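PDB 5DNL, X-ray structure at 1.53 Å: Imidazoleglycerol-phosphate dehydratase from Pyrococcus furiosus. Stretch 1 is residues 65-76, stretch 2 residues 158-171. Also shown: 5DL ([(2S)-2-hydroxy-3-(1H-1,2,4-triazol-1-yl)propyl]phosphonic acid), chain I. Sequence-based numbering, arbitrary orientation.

Stretch 1 (65-76) ALRENLPEKFTR
Stretch 2, residues 158-171: ALRVATKESERVES

Each stretch starts inside a helix that began earlier in the chain (from Ala 65; Ala 158 to Ala 162) and continues as loop, with extended torsions at Lys 73 and Phe 74 and at Lys 164 to Ser 166; the two bury 821 Å² between them. A single beta bridge sets the register: Phe 74 lies against Glu 165, CA to CA 4.4 Å, with Arg 76 next to Ala 162, so the chains run antiparallel. Around it Ser 166 N donates to Lys 73 O (2.9 Å) and Thr 75 N to Lys 164 O (2.9 Å). Thr 75, chi1 m, also turns OG1 onto Lys 164 O (3.1 Å), so backbone and hydroxyl share one carbonyl. Arg 76, at phi/psi 81/-50, gives its N to Ala 162 O (2.9 Å).

Between the helices, Leu 66 and Leu 159, both m,t, meet CD1 to CD1 at 4.2 Å. Leu 70 (m,t) brings CD2 to 3.8 Å from Thr 163 CG2; the p rotamer of Thr 163 lets OG1 bond back to Leu 159 O (2.7 Å). Pro 71, C-gamma endo, sets CG 3.7 Å from Glu 165 CA. Lys 73 (m,t,t,t) extends along the partner, its CD 3.6 Å from Glu 167 O. Phe 74, chi1 p and chi2 89°, points CB away, yet CB lies 4.0 Å from Ala 162 O.

Glu 170 (m,m) folds its carboxylate back to Arg 168 (p,t,t), forming a salt bridge, Arg 168 NE to Glu 170 OE2 3.1 Å; Glu 170 CG sits 3.3 Å from Phe 74 O. Water 3 donates to Phe 74 O (2.7 Å) and Arg 168 O (3.0 Å). The all-trans Arg 76 side chain reaches Glu 170 O through NH1 (2.8 Å) and grips the phosphonate: NH1 to 5DL O11 2.8 Å, NH2 to O12 3.0 Å. Ser 171 OG, chi1 t, bonds 5DL O11 (2.6 Å).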

# COMPACT_ATOMS: atom_id res chain seq x y z
N ALA A 65 -31.72 -6.57 43.47
CA ALA A 65 -32.46 -7.72 44.01
C ALA A 65 -31.52 -8.88 44.26
O ALA A 65 -31.57 -9.53 45.31
CB ALA A 65 -33.60 -8.13 43.12
N LEU A 66 -30.61 -9.14 43.32
CA LEU A 66 -29.62 -10.19 43.51
C LEU A 66 -28.69 -9.88 44.69
O LEU A 66 -28.35 -10.76 45.45
CB LEU A 66 -28.79 -10.40 42.24
CG LEU A 66 -29.56 -11.03 41.09
CD1 LEU A 66 -28.86 -10.73 39.77
CD2 LEU A 66 -29.68 -12.54 41.27
N ARG A 67 -28.29 -8.63 44.82
CA ARG A 67 -27.42 -8.21 45.91
C ARG A 67 -28.12 -8.41 47.27
O ARG A 67 -27.51 -8.98 48.18
CB ARG A 67 -26.97 -6.76 45.71
CG ARG A 67 -26.27 -6.11 46.89
CD ARG A 67 -25.04 -6.83 47.34
NE ARG A 67 -23.95 -6.69 46.38
CZ ARG A 67 -22.67 -6.98 46.63
NH1 ARG A 67 -21.76 -6.76 45.69
NH2 ARG A 67 -22.30 -7.49 47.80
N GLU A 68 -29.37 -8.00 47.36
CA GLU A 68 -30.16 -8.19 48.59
C GLU A 68 -30.27 -9.67 48.95
O GLU A 68 -30.23 -9.99 50.13
CB GLU A 68 -31.54 -7.57 48.42
CG GLU A 68 -32.45 -7.65 49.64
CD GLU A 68 -33.81 -7.07 49.35
OE1 GLU A 68 -34.49 -7.58 48.45
OE2 GLU A 68 -34.18 -6.09 50.01
N ASN A 69 -30.36 -10.54 47.95
CA ASN A 69 -30.54 -11.98 48.15
C ASN A 69 -29.24 -12.73 48.48
O ASN A 69 -29.30 -13.91 48.85
CB ASN A 69 -31.20 -12.55 46.88
CG ASN A 69 -31.82 -13.92 47.07
OD1 ASN A 69 -31.41 -14.89 46.43
ND2 ASN A 69 -32.83 -14.00 47.93
N LEU A 70 -28.07 -12.09 48.37
CA LEU A 70 -26.81 -12.79 48.53
C LEU A 70 -26.67 -13.24 49.97
O LEU A 70 -27.00 -12.48 50.87
CB LEU A 70 -25.59 -11.91 48.23
CG LEU A 70 -25.22 -11.64 46.79
CD1 LEU A 70 -24.08 -10.64 46.72
CD2 LEU A 70 -24.83 -12.94 46.11
N PRO A 71 -26.13 -14.45 50.18
CA PRO A 71 -25.70 -14.76 51.54
C PRO A 71 -24.53 -13.89 52.00
O PRO A 71 -23.89 -13.22 51.19
CB PRO A 71 -25.28 -16.22 51.46
CG PRO A 71 -25.06 -16.52 50.03
CD PRO A 71 -25.85 -15.54 49.23
N GLU A 72 -24.25 -13.90 53.29
CA GLU A 72 -23.17 -13.10 53.84
C GLU A 72 -21.85 -13.45 53.17
O GLU A 72 -21.09 -12.56 52.78
CB GLU A 72 -23.06 -13.35 55.35
CG GLU A 72 -22.03 -12.50 56.08
CD GLU A 72 -21.89 -12.93 57.52
OE1 GLU A 72 -20.76 -13.29 57.93
OE2 GLU A 72 -22.90 -12.93 58.25
N LYS A 73 -21.59 -14.74 53.03
CA LYS A 73 -20.39 -15.25 52.39
C LYS A 73 -20.84 -15.94 51.12
O LYS A 73 -21.62 -16.90 51.17
CB LYS A 73 -19.68 -16.24 53.29
CG LYS A 73 -19.21 -15.60 54.59
CD LYS A 73 -18.60 -16.63 55.53
CE LYS A 73 -18.40 -16.03 56.91
NZ LYS A 73 -17.63 -16.94 57.78
N PHE A 74 -20.33 -15.49 49.97
CA PHE A 74 -20.77 -16.00 48.68
C PHE A 74 -19.56 -16.32 47.80
O PHE A 74 -18.47 -15.79 48.02
CB PHE A 74 -21.72 -15.01 47.98
CG PHE A 74 -21.19 -13.62 47.94
CD1 PHE A 74 -20.39 -13.19 46.89
CD2 PHE A 74 -21.48 -12.71 48.96
CE1 PHE A 74 -19.90 -11.90 46.87
CE2 PHE A 74 -20.99 -11.42 48.94
CZ PHE A 74 -20.18 -11.01 47.89
N THR A 75 -19.80 -17.18 46.81
CA THR A 75 -18.77 -17.79 45.98
C THR A 75 -18.03 -16.73 45.12
O THR A 75 -16.84 -16.90 44.83
CB THR A 75 -19.41 -18.90 45.12
OG1 THR A 75 -19.84 -19.97 46.01
CG2 THR A 75 -18.46 -19.49 44.10
N ARG A 76 -18.73 -15.66 44.76
CA ARG A 76 -18.18 -14.41 44.15
C ARG A 76 -17.94 -14.54 42.64
O ARG A 76 -18.32 -13.66 41.88
CB ARG A 76 -16.90 -13.93 44.85
CG ARG A 76 -16.29 -12.69 44.23
CD ARG A 76 -15.03 -12.26 44.94
NE ARG A 76 -14.37 -11.22 44.15
CZ ARG A 76 -13.15 -10.74 44.37
NH1 ARG A 76 -12.41 -11.13 45.42
NH2 ARG A 76 -12.67 -9.81 43.55
N ALA A 158 -23.74 -18.11 35.01
CA ALA A 158 -22.60 -17.58 35.74
C ALA A 158 -22.98 -17.11 37.12
O ALA A 158 -22.27 -17.39 38.11
CB ALA A 158 -21.92 -16.46 34.96
N LEU A 159 -24.12 -16.43 37.21
CA LEU A 159 -24.61 -15.94 38.49
C LEU A 159 -25.15 -17.07 39.36
O LEU A 159 -25.06 -16.98 40.58
CB LEU A 159 -25.63 -14.81 38.33
CG LEU A 159 -24.99 -13.45 37.98
CD1 LEU A 159 -25.99 -12.52 37.34
CD2 LEU A 159 -24.35 -12.81 39.21
N ARG A 160 -25.63 -18.15 38.75
CA ARG A 160 -25.99 -19.34 39.56
C ARG A 160 -24.80 -19.76 40.42
O ARG A 160 -24.94 -20.07 41.61
CB ARG A 160 -26.43 -20.50 38.67
CG ARG A 160 -26.89 -21.75 39.43
CD ARG A 160 -26.92 -22.99 38.56
NE ARG A 160 -27.74 -22.88 37.36
CZ ARG A 160 -27.81 -23.81 36.40
NH1 ARG A 160 -27.14 -24.95 36.49
NH2 ARG A 160 -28.57 -23.60 35.32
N VAL A 161 -23.61 -19.76 39.83
CA VAL A 161 -22.38 -20.17 40.52
C VAL A 161 -21.93 -19.09 41.51
O VAL A 161 -21.60 -19.37 42.67
CB VAL A 161 -21.25 -20.45 39.51
CG1 VAL A 161 -19.94 -20.78 40.19
CG2 VAL A 161 -21.64 -21.55 38.54
N ALA A 162 -21.90 -17.84 41.05
CA ALA A 162 -21.33 -16.75 41.84
C ALA A 162 -22.13 -16.37 43.09
O ALA A 162 -21.54 -15.84 44.04
CB ALA A 162 -21.15 -15.50 40.97
N THR A 163 -23.44 -16.63 43.08
CA THR A 163 -24.33 -16.21 44.17
C THR A 163 -24.53 -17.32 45.21
O THR A 163 -25.24 -17.10 46.18
CB THR A 163 -25.70 -15.75 43.64
OG1 THR A 163 -26.34 -16.82 42.94
CG2 THR A 163 -25.56 -14.55 42.70
N LYS A 164 -23.91 -18.47 45.01
CA LYS A 164 -24.03 -19.58 45.98
C LYS A 164 -23.28 -19.25 47.25
O LYS A 164 -22.28 -18.54 47.24
CB LYS A 164 -23.45 -20.87 45.39
CG LYS A 164 -24.46 -21.90 44.93
CD LYS A 164 -23.78 -23.18 44.44
CE LYS A 164 -22.78 -23.78 45.42
NZ LYS A 164 -22.40 -25.17 45.04
N GLU A 165 -23.75 -19.79 48.38
CA GLU A 165 -23.07 -19.57 49.65
C GLU A 165 -21.67 -20.22 49.69
O GLU A 165 -21.47 -21.31 49.15
CB GLU A 165 -23.96 -20.09 50.81
CG GLU A 165 -23.40 -19.75 52.18
CD GLU A 165 -24.34 -20.09 53.32
OE1 GLU A 165 -23.99 -19.82 54.48
OE2 GLU A 165 -25.43 -20.64 53.06
N SER A 166 -20.74 -19.51 50.32
CA SER A 166 -19.35 -19.92 50.52
C SER A 166 -19.07 -20.04 52.01
O SER A 166 -19.76 -19.44 52.83
CB SER A 166 -18.41 -18.83 49.97
OG SER A 166 -17.05 -19.10 50.35
N GLU A 167 -18.01 -20.76 52.34
CA GLU A 167 -17.54 -20.82 53.73
C GLU A 167 -16.69 -19.62 54.18
O GLU A 167 -16.42 -19.48 55.36
CB GLU A 167 -16.78 -22.13 53.97
CG GLU A 167 -17.70 -23.35 54.02
CD GLU A 167 -16.95 -24.66 53.89
OE1 GLU A 167 -16.51 -24.99 52.77
OE2 GLU A 167 -16.82 -25.38 54.91
N ARG A 168 -16.27 -18.74 53.26
CA ARG A 168 -15.43 -17.60 53.63
C ARG A 168 -15.77 -16.36 52.81
O ARG A 168 -16.47 -16.45 51.79
CB ARG A 168 -13.94 -17.96 53.42
CG ARG A 168 -13.59 -18.26 51.98
CD ARG A 168 -12.16 -18.74 51.75
NE ARG A 168 -11.96 -18.98 50.32
CZ ARG A 168 -10.82 -19.35 49.75
NH1 ARG A 168 -10.79 -19.49 48.42
NH2 ARG A 168 -9.74 -19.57 50.47
N VAL A 169 -15.28 -15.22 53.27
CA VAL A 169 -15.25 -13.99 52.47
C VAL A 169 -14.19 -14.23 51.38
O VAL A 169 -13.00 -14.45 51.68
CB VAL A 169 -14.87 -12.75 53.30
CG1 VAL A 169 -14.72 -11.52 52.42
CG2 VAL A 169 -15.92 -12.50 54.39
N GLU A 170 -14.61 -14.20 50.12
CA GLU A 170 -13.75 -14.64 49.02
C GLU A 170 -12.88 -13.50 48.49
O GLU A 170 -12.98 -13.12 47.33
CB GLU A 170 -14.62 -15.25 47.90
CG GLU A 170 -15.30 -16.55 48.29
CD GLU A 170 -14.34 -17.75 48.33
OE1 GLU A 170 -13.24 -17.69 47.75
OE2 GLU A 170 -14.73 -18.79 48.92
N SER A 171 -12.00 -12.98 49.35
CA SER A 171 -11.02 -11.97 48.96
C SER A 171 -9.83 -12.03 49.87
O SER A 171 -10.00 -12.05 51.09
CB SER A 171 -11.62 -10.58 49.06
OG SER A 171 -10.66 -9.59 48.72
N1 5DL I . -5.53 -5.51 42.90
C3 5DL I . -7.64 -4.91 42.34
N2 5DL I . -6.87 -5.81 42.94
C8 5DL I . -7.82 -8.44 45.54
C7 5DL I . -7.18 -7.13 45.04
C6 5DL I . -7.37 -7.02 43.56
C5 5DL I . -5.52 -4.33 42.24
O10 5DL I . -10.23 -7.28 45.69
P9 5DL I . -9.61 -8.58 45.31
O11 5DL I . -10.08 -9.72 46.21
O12 5DL I . -9.86 -8.93 43.85
O13 5DL I . -5.78 -7.12 45.36
N4 5DL I . -6.79 -3.97 41.90
O HOH W 1 -27.93 -15.79 46.47
O HOH W 2 -23.01 -16.83 54.60
O HOH W 3 -17.50 -14.23 49.98